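Local coordinates for protein putative acetyltransferase (Clostridium difficile, PDB 3DSB) that probably transfers an acyl group, as expected of a GNAT-family acetyltransferase, though its natural substrate is not established, at residues 80-88 / 118-126; 102-110 / 135-143. All coordinates share one frame; numbering follows the deposited sequence. Where two conformers were deposited one is given.

Contact 1: 80-88 / 118-126; sequences RNGNFLWIQ and NIVGMRLYV. With BET (trimethyl glycine), chain D; BET (trimethyl glycine), chain F.
Asn83 N donates to Asn118 O and Asn83 O accepts from Val120 N. Leu85 repeats the pattern with Gly121 O and Arg123 N, and Ile87 N donates to Arg123 O. These five backbone hydrogen bonds join strands 82-88 and 119-126, which run parallel, their axes 22° apart. Gly121 N is buried with no partner in the model.

On one face of the sheet the Phe84 ring is sandwiched. Val120 CG2 sits over its centre, 3.9 Å from the centroid. Against the opposite face the Arg123 guanidinium lies almost flat, planes 16° apart, in a cation-pi contact with CZ 3.8 Å from the centroid. Arg123 CB covers the six-membered ring of Trp86, 3.5 Å from its centroid. From there CG turns beside the backbone N (chi1 -70°), and the extended chain carries the guanidinium on to Phe84. NE of Arg123 makes a salt bridge to Glu151 of the second subunit.

These are the two parallel strands of a beta-alpha-beta unit, closed by helix 101-115, in the GNAT fold. The other face carries Leu85, whose CD2 lies 3.9 Å from Met122 CG; Ile87 CD1 meets the selenomethionine methyl, CE of Met122, at 3.6 Å.

One trimethyl glycine lies beside Phe84, its CA 3.4 Å from Phe84 CE2, with its methyl groups near the guanidinium groups of Arg80 and Arg123. A second lies at the ring edge of Tyr125, whose OH bonds to Glu75 of the second subunit. Water bridges Ile87 O, Gln88 OE1 and Tyr125 N, while Gln88 NE2 bonds to Thr73 OG1.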
loop_
_atom_site.group_PDB
_atom_site.type_symbol
_atom_site.label_atom_id
_atom_site.label_comp_id
_atom_site.label_asym_id
_atom_site.label_seq_id
_atom_site.Cartn_x
_atom_site.Cartn_y
_atom_site.Cartn_z
ATOM N N ARG A 80 -2.700 -7.222 -12.345
ATOM C CA ARG A 80 -1.875 -8.426 -12.264
ATOM C C ARG A 80 -2.594 -9.586 -11.549
ATOM O O ARG A 80 -2.033 -10.678 -11.476
ATOM C CB ARG A 80 -0.529 -8.099 -11.571
ATOM C CG ARG A 80 0.369 -7.096 -12.303
ATOM C CD ARG A 80 1.587 -6.729 -11.421
ATOM N NE ARG A 80 2.418 -5.677 -12.027
ATOM C CZ ARG A 80 3.394 -5.905 -12.914
ATOM N NH1 ARG A 80 3.665 -7.151 -13.300
ATOM N NH2 ARG A 80 4.095 -4.895 -13.427
ATOM N N ASN A 81 -3.790 -9.340 -11.009
ATOM C CA ASN A 81 -4.542 -10.346 -10.251
ATOM C C ASN A 81 -3.690 -10.964 -9.140
ATOM O O ASN A 81 -3.632 -12.203 -8.957
ATOM C CB ASN A 81 -5.091 -11.432 -11.180
ATOM C CG ASN A 81 -6.051 -12.355 -10.486
ATOM O OD1 ASN A 81 -6.837 -11.942 -9.627
ATOM N ND2 ASN A 81 -6.035 -13.615 -10.911
ATOM N N GLY A 82 -3.069 -10.090 -8.345
ATOM C CA GLY A 82 -2.248 -10.584 -7.233
ATOM C C GLY A 82 -1.879 -9.456 -6.294
ATOM O O GLY A 82 -2.189 -8.292 -6.574
ATOM N N ASN A 83 -1.170 -9.800 -5.210
ATOM C CA ASN A 83 -0.793 -8.817 -4.192
ATOM C C ASN A 83 0.671 -8.459 -4.305
ATOM O O ASN A 83 1.515 -9.358 -4.520
ATOM C CB ASN A 83 -0.961 -9.369 -2.783
ATOM C CG ASN A 83 -2.361 -9.253 -2.268
ATOM O OD1 ASN A 83 -2.997 -10.291 -1.941
ATOM N ND2 ASN A 83 -2.881 -8.060 -2.198
ATOM N N PHE A 84 0.982 -7.173 -4.103
ATOM C CA PHE A 84 2.331 -6.808 -3.684
ATOM C C PHE A 84 2.354 -6.859 -2.179
ATOM O O PHE A 84 1.398 -6.452 -1.505
ATOM C CB PHE A 84 2.610 -5.375 -4.100
ATOM C CG PHE A 84 2.821 -5.205 -5.565
ATOM C CD1 PHE A 84 4.072 -5.449 -6.141
ATOM C CD2 PHE A 84 1.770 -4.778 -6.384
ATOM C CE1 PHE A 84 4.286 -5.278 -7.492
ATOM C CE2 PHE A 84 1.964 -4.614 -7.761
ATOM C CZ PHE A 84 3.233 -4.857 -8.314
ATOM N N LEU A 85 3.456 -7.371 -1.643
ATOM C CA LEU A 85 3.685 -7.311 -0.225
ATOM C C LEU A 85 4.574 -6.086 0.067
ATOM O O LEU A 85 5.624 -5.936 -0.591
ATOM C CB LEU A 85 4.326 -8.636 0.200
ATOM C CG LEU A 85 4.613 -8.945 1.657
ATOM C CD1 LEU A 85 4.427 -10.435 1.920
ATOM C CD2 LEU A 85 6.007 -8.512 2.039
ATOM N N TRP A 86 4.133 -5.213 0.985
ATOM C CA TRP A 86 4.911 -3.997 1.308
ATOM C C TRP A 86 5.474 -4.144 2.715
ATOM O O TRP A 86 4.727 -4.188 3.687
ATOM C CB TRP A 86 4.012 -2.752 1.268
ATOM C CG TRP A 86 3.692 -2.288 -0.086
ATOM C CD1 TRP A 86 2.800 -2.830 -0.972
ATOM C CD2 TRP A 86 4.372 -1.226 -0.796
ATOM N NE1 TRP A 86 2.810 -2.106 -2.166
ATOM C CE2 TRP A 86 3.750 -1.106 -2.072
ATOM C CE3 TRP A 86 5.343 -0.283 -0.431
ATOM C CZ2 TRP A 86 4.157 -0.145 -3.018
ATOM C CZ3 TRP A 86 5.757 0.647 -1.375
ATOM C CH2 TRP A 86 5.150 0.727 -2.640
ATOM N N ILE A 87 6.800 -4.218 2.827
ATOM C CA ILE A 87 7.443 -4.316 4.161
ATOM C C ILE A 87 7.434 -2.927 4.757
ATOM O O ILE A 87 7.998 -1.991 4.151
ATOM C CB ILE A 87 8.895 -4.860 4.049
ATOM C CG1 ILE A 87 8.865 -6.285 3.483
ATOM C CG2 ILE A 87 9.610 -4.791 5.407
ATOM C CD1 ILE A 87 10.240 -6.833 3.134
ATOM N N GLN A 88 6.852 -2.783 5.940
ATOM C CA GLN A 88 6.679 -1.487 6.607
ATOM C C GLN A 88 7.623 -1.253 7.767
ATOM O O GLN A 88 7.896 -0.118 8.126
ATOM C CB GLN A 88 5.237 -1.310 7.113
ATOM C CG GLN A 88 4.179 -1.455 6.033
ATOM C CD GLN A 88 4.232 -0.418 4.913
ATOM O OE1 GLN A 88 5.033 0.533 4.954
ATOM N NE2 GLN A 88 3.374 -0.615 3.889
ATOM N N ASN A 118 0.639 -16.037 -6.073
ATOM C CA ASN A 118 -0.288 -14.899 -6.090
ATOM C C ASN A 118 0.312 -13.634 -5.497
ATOM O O ASN A 118 -0.374 -12.634 -5.377
ATOM C CB ASN A 118 -1.580 -15.219 -5.333
ATOM C CG ASN A 118 -2.089 -16.623 -5.614
ATOM O OD1 ASN A 118 -2.668 -16.879 -6.682
ATOM N ND2 ASN A 118 -1.863 -17.564 -4.649
ATOM N N ILE A 119 1.579 -13.701 -5.103
ATOM C CA ILE A 119 2.295 -12.475 -4.722
ATOM C C ILE A 119 3.121 -12.059 -5.928
ATOM O O ILE A 119 3.925 -12.848 -6.470
ATOM C CB ILE A 119 3.200 -12.705 -3.486
ATOM C CG1 ILE A 119 2.276 -12.874 -2.261
ATOM C CG2 ILE A 119 4.154 -11.499 -3.325
ATOM C CD1 ILE A 119 2.985 -13.180 -0.938
ATOM N N VAL A 120 2.891 -10.833 -6.391
ATOM C CA VAL A 120 3.491 -10.408 -7.647
ATOM C C VAL A 120 4.733 -9.527 -7.489
ATOM O O VAL A 120 5.400 -9.205 -8.466
ATOM C CB VAL A 120 2.425 -9.738 -8.569
ATOM C CG1 VAL A 120 1.364 -10.772 -8.956
ATOM C CG2 VAL A 120 1.758 -8.581 -7.839
ATOM N N GLY A 121 5.050 -9.173 -6.255
ATOM C CA GLY A 121 6.208 -8.341 -6.004
ATOM C C GLY A 121 6.310 -8.024 -4.519
ATOM O O GLY A 121 5.380 -8.305 -3.754
HETATM N N MSE A 122 7.446 -7.440 -4.126
HETATM C CA MSE A 122 7.711 -7.112 -2.729
HETATM C C MSE A 122 8.324 -5.740 -2.739
HETATM O O MSE A 122 9.304 -5.507 -3.463
HETATM C CB MSE A 122 8.684 -8.136 -2.100
HETATM C CG MSE A 122 8.840 -7.960 -0.623
HETATM SE SE MSE A 122 10.099 -9.289 0.049
HETATM C CE MSE A 122 11.689 -8.126 0.049
ATOM N N ARG A 123 7.727 -4.811 -1.987
ATOM C CA ARG A 123 8.106 -3.406 -2.074
ATOM C C ARG A 123 8.277 -2.757 -0.724
ATOM O O ARG A 123 7.819 -3.298 0.260
ATOM C CB ARG A 123 7.061 -2.645 -2.891
ATOM C CG ARG A 123 7.109 -3.022 -4.360
ATOM C CD ARG A 123 5.985 -2.391 -5.170
ATOM N NE ARG A 123 6.288 -2.592 -6.584
ATOM C CZ ARG A 123 5.472 -2.239 -7.569
ATOM N NH1 ARG A 123 4.315 -1.670 -7.280
ATOM N NH2 ARG A 123 5.835 -2.480 -8.824
ATOM N N LEU A 124 8.945 -1.603 -0.691
ATOM C CA LEU A 124 8.927 -0.787 0.515
ATOM C C LEU A 124 9.169 0.649 0.099
ATOM O O LEU A 124 9.689 0.917 -1.014
ATOM C CB LEU A 124 9.930 -1.265 1.584
ATOM C CG LEU A 124 11.419 -1.266 1.226
ATOM C CD1 LEU A 124 12.050 0.133 1.274
ATOM C CD2 LEU A 124 12.198 -2.219 2.159
ATOM N N TYR A 125 8.831 1.591 0.977
ATOM C CA TYR A 125 9.267 3.010 0.765
ATOM C C TYR A 125 10.098 3.436 1.968
ATOM O O TYR A 125 9.854 2.983 3.101
ATOM C CB TYR A 125 8.082 3.986 0.452
ATOM C CG TYR A 125 7.009 4.046 1.546
ATOM C CD1 TYR A 125 7.147 4.937 2.627
ATOM C CD2 TYR A 125 5.906 3.176 1.543
ATOM C CE1 TYR A 125 6.213 4.974 3.683
ATOM C CE2 TYR A 125 4.934 3.247 2.563
ATOM C CZ TYR A 125 5.118 4.122 3.646
ATOM O OH TYR A 125 4.224 4.190 4.727
ATOM N N VAL A 126 11.072 4.308 1.718
ATOM C CA VAL A 126 11.976 4.780 2.757
ATOM C C VAL A 126 12.336 6.243 2.546
ATOM O O VAL A 126 12.395 6.716 1.409
ATOM C CB VAL A 126 13.249 3.878 2.791
ATOM C CG1 VAL A 126 14.048 3.927 1.464
ATOM C CG2 VAL A 126 14.143 4.200 4.001
HETATM N N BET D . 2.787 -1.994 -11.063
HETATM C CA BET D . 1.672 -2.912 -10.649
HETATM C C BET D . 0.340 -2.868 -11.384
HETATM O O BET D . -0.762 -2.888 -10.733
HETATM O OXT BET D . 0.407 -2.951 -12.640
HETATM C C1 BET D . 3.043 -1.094 -9.953
HETATM C C2 BET D . 4.043 -2.697 -11.360
HETATM C C3 BET D . 2.462 -1.186 -12.246
HETATM N N BET F . 4.426 7.304 7.596
HETATM C CA BET F . 3.266 6.588 8.189
HETATM C C BET F . 3.499 5.594 9.298
HETATM O O BET F . 2.950 4.396 9.359
HETATM O OXT BET F . 4.127 6.149 10.208
HETATM C C1 BET F . 4.174 8.743 7.427
HETATM C C2 BET F . 5.686 7.110 8.330
HETATM C C3 BET F . 4.511 6.747 6.254
HETATM O O HOH W 1 -4.807 -14.274 -7.310
HETATM O O HOH W 2 -2.174 -12.827 -2.978
HETATM O O HOH W 3 7.194 0.405 3.009
HETATM O O HOH W 4 6.303 2.288 6.584
#

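Contact 2: 102-110 / 135-143; sequences FNYLFNYIK and ATYESLNMY. With SO4 (sulfate ion), chain C.
Thr136 opens the contact, its CG2 reaching Phe102 CE2 at 4.2 Å. Tyr137 follows. Its CE1 lies 3.9 Å from Phe106 CZ, and the two ring planes are 32° apart.

Leu140 carries most of the contact. Its CD1 rests over one face of the Phe106 ring, 4.0 Å from the centroid and displaced toward the rim, and also meets the edge of Phe102. Its other branch, CD2, faces Asn103 OD1 and Asn107 OD1. Leu140 O accepts a 2.8 Å hydrogen bond from Lys110 NZ, which comes from above the carbonyl plane. A bend at chi3 (62°) turns the lysine amine to this oxygen.

Asn141, with positive phi, is the C-prime residue of a Schellman motif that ends the helix. A water links its ND2 to Lys110 NZ. Next, the selenium of Met142 approaches Phe106 at the ring edge, a Met-aromatic contact 3.9 Å from CZ. Phe106 also packs on Ile87 and Val90 of the sheet.

The join is thus apolar around Phe106 and polar at Lys110, where the amine, probably charged, would meet its hydrogen-bonding needs from the turn carbonyl, water and a weak 3.2 Å bond from Lys110 NZ to Asn107 OD1.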
loop_
_atom_site.group_PDB
_atom_site.type_symbol
_atom_site.label_atom_id
_atom_site.label_comp_id
_atom_site.label_asym_id
_atom_site.label_seq_id
_atom_site.Cartn_x
_atom_site.Cartn_y
_atom_site.Cartn_z
ATOM N N PHE A 102 18.208 -9.436 11.283
ATOM C CA PHE A 102 17.542 -8.569 10.308
ATOM C C PHE A 102 17.412 -9.347 8.978
ATOM O O PHE A 102 16.307 -9.435 8.398
ATOM C CB PHE A 102 18.338 -7.269 10.137
ATOM C CG PHE A 102 17.716 -6.294 9.184
ATOM C CD1 PHE A 102 17.065 -5.181 9.655
ATOM C CD2 PHE A 102 17.800 -6.502 7.822
ATOM C CE1 PHE A 102 16.480 -4.261 8.746
ATOM C CE2 PHE A 102 17.204 -5.608 6.923
ATOM C CZ PHE A 102 16.570 -4.489 7.381
ATOM N N ASN A 103 18.514 -9.942 8.525
ATOM C CA ASN A 103 18.458 -10.677 7.277
ATOM C C ASN A 103 17.638 -11.978 7.356
ATOM O O ASN A 103 17.001 -12.338 6.348
ATOM C CB ASN A 103 19.857 -10.976 6.726
ATOM C CG ASN A 103 20.553 -9.766 6.224
ATOM O OD1 ASN A 103 19.951 -8.700 6.066
ATOM N ND2 ASN A 103 21.829 -9.920 5.900
ATOM N N TYR A 104 17.643 -12.692 8.498
ATOM C CA TYR A 104 16.771 -13.868 8.632
ATOM C C TYR A 104 15.312 -13.457 8.402
ATOM O O TYR A 104 14.541 -14.171 7.717
ATOM C CB TYR A 104 16.879 -14.530 10.013
ATOM C CG TYR A 104 18.107 -15.364 10.265
ATOM C CD1 TYR A 104 18.477 -16.373 9.387
ATOM C CD2 TYR A 104 18.886 -15.124 11.391
ATOM C CE1 TYR A 104 19.633 -17.140 9.637
ATOM C CE2 TYR A 104 20.034 -15.878 11.660
ATOM C CZ TYR A 104 20.400 -16.867 10.770
ATOM O OH TYR A 104 21.554 -17.602 11.041
ATOM N N LEU A 105 14.913 -12.336 9.001
ATOM C CA LEU A 105 13.518 -11.875 8.841
ATOM C C LEU A 105 13.247 -11.457 7.416
ATOM O O LEU A 105 12.240 -11.827 6.829
ATOM C CB LEU A 105 13.229 -10.711 9.800
ATOM C CG LEU A 105 13.134 -11.117 11.273
ATOM C CD1 LEU A 105 13.025 -9.874 12.104
ATOM C CD2 LEU A 105 11.945 -12.050 11.480
ATOM N N PHE A 106 14.152 -10.669 6.847
ATOM C CA PHE A 106 13.921 -10.166 5.495
ATOM C C PHE A 106 13.855 -11.322 4.489
ATOM O O PHE A 106 13.003 -11.352 3.585
ATOM C CB PHE A 106 15.051 -9.200 5.161
ATOM C CG PHE A 106 14.584 -7.969 4.516
ATOM C CD1 PHE A 106 14.277 -6.830 5.264
ATOM C CD2 PHE A 106 14.452 -7.936 3.143
ATOM C CE1 PHE A 106 13.788 -5.643 4.626
ATOM C CE2 PHE A 106 14.000 -6.795 2.503
ATOM C CZ PHE A 106 13.664 -5.647 3.246
ATOM N N ASN A 107 14.765 -12.282 4.644
ATOM C CA ASN A 107 14.781 -13.433 3.746
ATOM C C ASN A 107 13.586 -14.350 3.957
ATOM O O ASN A 107 13.106 -14.999 3.012
ATOM C CB ASN A 107 16.129 -14.153 3.836
ATOM C CG ASN A 107 17.219 -13.405 3.092
ATOM O OD1 ASN A 107 16.958 -12.831 2.041
ATOM N ND2 ASN A 107 18.427 -13.371 3.652
ATOM N N TYR A 108 13.078 -14.403 5.189
ATOM C CA TYR A 108 11.848 -15.137 5.456
ATOM C C TYR A 108 10.680 -14.563 4.646
ATOM O O TYR A 108 9.909 -15.306 4.050
ATOM C CB TYR A 108 11.526 -15.064 6.961
ATOM C CG TYR A 108 10.430 -16.008 7.436
ATOM C CD1 TYR A 108 10.765 -17.302 7.834
ATOM C CD2 TYR A 108 9.089 -15.610 7.522
ATOM C CE1 TYR A 108 9.831 -18.193 8.275
ATOM C CE2 TYR A 108 8.106 -16.547 7.971
ATOM C CZ TYR A 108 8.510 -17.823 8.348
ATOM O OH TYR A 108 7.591 -18.789 8.810
ATOM N N ILE A 109 10.560 -13.251 4.605
ATOM C CA ILE A 109 9.485 -12.624 3.836
ATOM C C ILE A 109 9.746 -12.816 2.332
ATOM O O ILE A 109 8.809 -13.085 1.573
ATOM C CB ILE A 109 9.316 -11.141 4.230
ATOM C CG1 ILE A 109 9.066 -11.010 5.748
ATOM C CG2 ILE A 109 8.237 -10.484 3.366
ATOM C CD1 ILE A 109 7.926 -11.811 6.298
ATOM N N LYS A 110 11.000 -12.692 1.900
ATOM C CA LYS A 110 11.307 -12.953 0.462
ATOM C C LYS A 110 10.860 -14.351 0.090
ATOM O O LYS A 110 10.308 -14.543 -1.008
ATOM C CB LYS A 110 12.798 -12.781 0.150
ATOM C CG LYS A 110 13.247 -11.327 0.079
ATOM C CD LYS A 110 14.753 -11.130 0.137
ATOM C CE LYS A 110 15.427 -11.769 -1.000
ATOM N NZ LYS A 110 16.900 -11.538 -0.920
ATOM N N ALA A 135 22.387 0.607 0.336
ATOM C CA ALA A 135 23.341 -0.501 0.457
ATOM C C ALA A 135 22.708 -1.694 1.150
ATOM O O ALA A 135 22.938 -2.837 0.763
ATOM C CB ALA A 135 24.599 -0.058 1.221
ATOM N N THR A 136 21.955 -1.422 2.211
ATOM C CA THR A 136 21.285 -2.485 2.950
ATOM C C THR A 136 20.322 -3.257 2.052
ATOM O O THR A 136 20.353 -4.484 2.024
ATOM C CB THR A 136 20.542 -1.915 4.158
ATOM O OG1 THR A 136 21.503 -1.431 5.109
ATOM C CG2 THR A 136 19.652 -2.971 4.817
ATOM N N TYR A 137 19.463 -2.543 1.326
ATOM C CA TYR A 137 18.509 -3.258 0.470
ATOM C C TYR A 137 19.155 -3.895 -0.741
ATOM O O TYR A 137 18.779 -5.006 -1.161
ATOM C CB TYR A 137 17.345 -2.357 0.054
ATOM C CG TYR A 137 16.590 -1.866 1.246
ATOM C CD1 TYR A 137 16.267 -2.728 2.305
ATOM C CD2 TYR A 137 16.211 -0.520 1.333
ATOM C CE1 TYR A 137 15.587 -2.256 3.421
ATOM C CE2 TYR A 137 15.524 -0.044 2.425
ATOM C CZ TYR A 137 15.194 -0.908 3.463
ATOM O OH TYR A 137 14.523 -0.423 4.554
ATOM N N GLU A 138 20.137 -3.211 -1.329
ATOM C CA GLU A 138 20.857 -3.806 -2.461
ATOM C C GLU A 138 21.491 -5.144 -2.117
ATOM O O GLU A 138 21.494 -6.067 -2.914
ATOM C CB GLU A 138 21.938 -2.869 -2.963
ATOM C CG GLU A 138 21.619 -2.316 -4.309
ATOM C CD GLU A 138 20.875 -1.006 -4.271
ATOM O OE1 GLU A 138 21.418 -0.064 -4.927
ATOM O OE2 GLU A 138 19.778 -0.928 -3.619
ATOM N N SER A 139 22.006 -5.260 -0.905
ATOM C CA SER A 139 22.605 -6.528 -0.477
ATOM C C SER A 139 21.560 -7.644 -0.352
ATOM O O SER A 139 21.905 -8.842 -0.298
ATOM C CB SER A 139 23.386 -6.351 0.827
ATOM O OG SER A 139 24.617 -5.700 0.557
ATOM N N LEU A 140 20.287 -7.246 -0.269
ATOM C CA LEU A 140 19.185 -8.194 -0.218
ATOM C C LEU A 140 18.466 -8.335 -1.580
ATOM O O LEU A 140 17.352 -8.864 -1.652
ATOM C CB LEU A 140 18.199 -7.771 0.880
ATOM C CG LEU A 140 18.745 -7.992 2.307
ATOM C CD1 LEU A 140 18.035 -7.035 3.246
ATOM C CD2 LEU A 140 18.537 -9.434 2.709
ATOM N N ASN A 141 19.102 -7.848 -2.642
ATOM C CA ASN A 141 18.551 -7.921 -3.992
ATOM C C ASN A 141 17.289 -7.071 -4.167
ATOM O O ASN A 141 16.391 -7.403 -4.951
ATOM C CB ASN A 141 18.321 -9.372 -4.468
ATOM C CG ASN A 141 19.622 -10.153 -4.581
ATOM O OD1 ASN A 141 20.681 -9.582 -4.798
ATOM N ND2 ASN A 141 19.546 -11.458 -4.419
HETATM N N MSE A 142 17.224 -5.987 -3.407
HETATM C CA MSE A 142 16.131 -5.043 -3.512
HETATM C C MSE A 142 16.687 -3.711 -4.035
HETATM O O MSE A 142 17.682 -3.178 -3.496
HETATM C CB MSE A 142 15.477 -4.902 -2.135
HETATM C CG MSE A 142 14.126 -4.311 -2.190
HETATM SE SE MSE A 142 13.361 -4.200 -0.403
HETATM C CE MSE A 142 11.507 -4.446 -0.917
ATOM N N TYR A 143 16.062 -3.177 -5.080
ATOM C CA TYR A 143 16.633 -2.040 -5.814
ATOM C C TYR A 143 15.661 -0.921 -5.951
ATOM O O TYR A 143 14.426 -1.103 -5.888
ATOM C CB TYR A 143 17.171 -2.462 -7.208
ATOM C CG TYR A 143 18.077 -3.666 -7.115
ATOM C CD1 TYR A 143 19.367 -3.521 -6.656
ATOM C CD2 TYR A 143 17.629 -4.958 -7.462
ATOM C CE1 TYR A 143 20.243 -4.618 -6.538
ATOM C CE2 TYR A 143 18.512 -6.088 -7.341
ATOM C CZ TYR A 143 19.807 -5.881 -6.858
ATOM O OH TYR A 143 20.731 -6.929 -6.726
HETATM S S SO4 C . 21.048 -6.947 12.654
HETATM O O1 SO4 C . 20.186 -8.078 12.956
HETATM O O2 SO4 C . 20.151 -5.790 12.370
HETATM O O3 SO4 C . 21.931 -6.554 13.742
HETATM O O4 SO4 C . 21.753 -7.200 11.401
HETATM O O HOH W 5 17.664 -12.808 -3.287
#

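Overall arrangement
After the N-terminal strands and helices, strand 82-92 leads to helix 101-115, strand 119-127, helix 133-138 and the turn to strand 143-152. Contact 1 closes the loop that holds helix 101-115, completing the beta-alpha-beta unit. Contact 2 starts inside that loop and closes beyond strand 119-127, so the two cross rather than nest. Their centres are 14 Å apart, but they touch: Leu85 CD2 meets Ile109 CG2 at 3.3 Å, and Leu124 CD2 meets the Met142 selenium at 3.4 Å. Together they tie the two parallel strands to helix 101-115, helix 133-138 and the turn after it. Both also reach the second subunit.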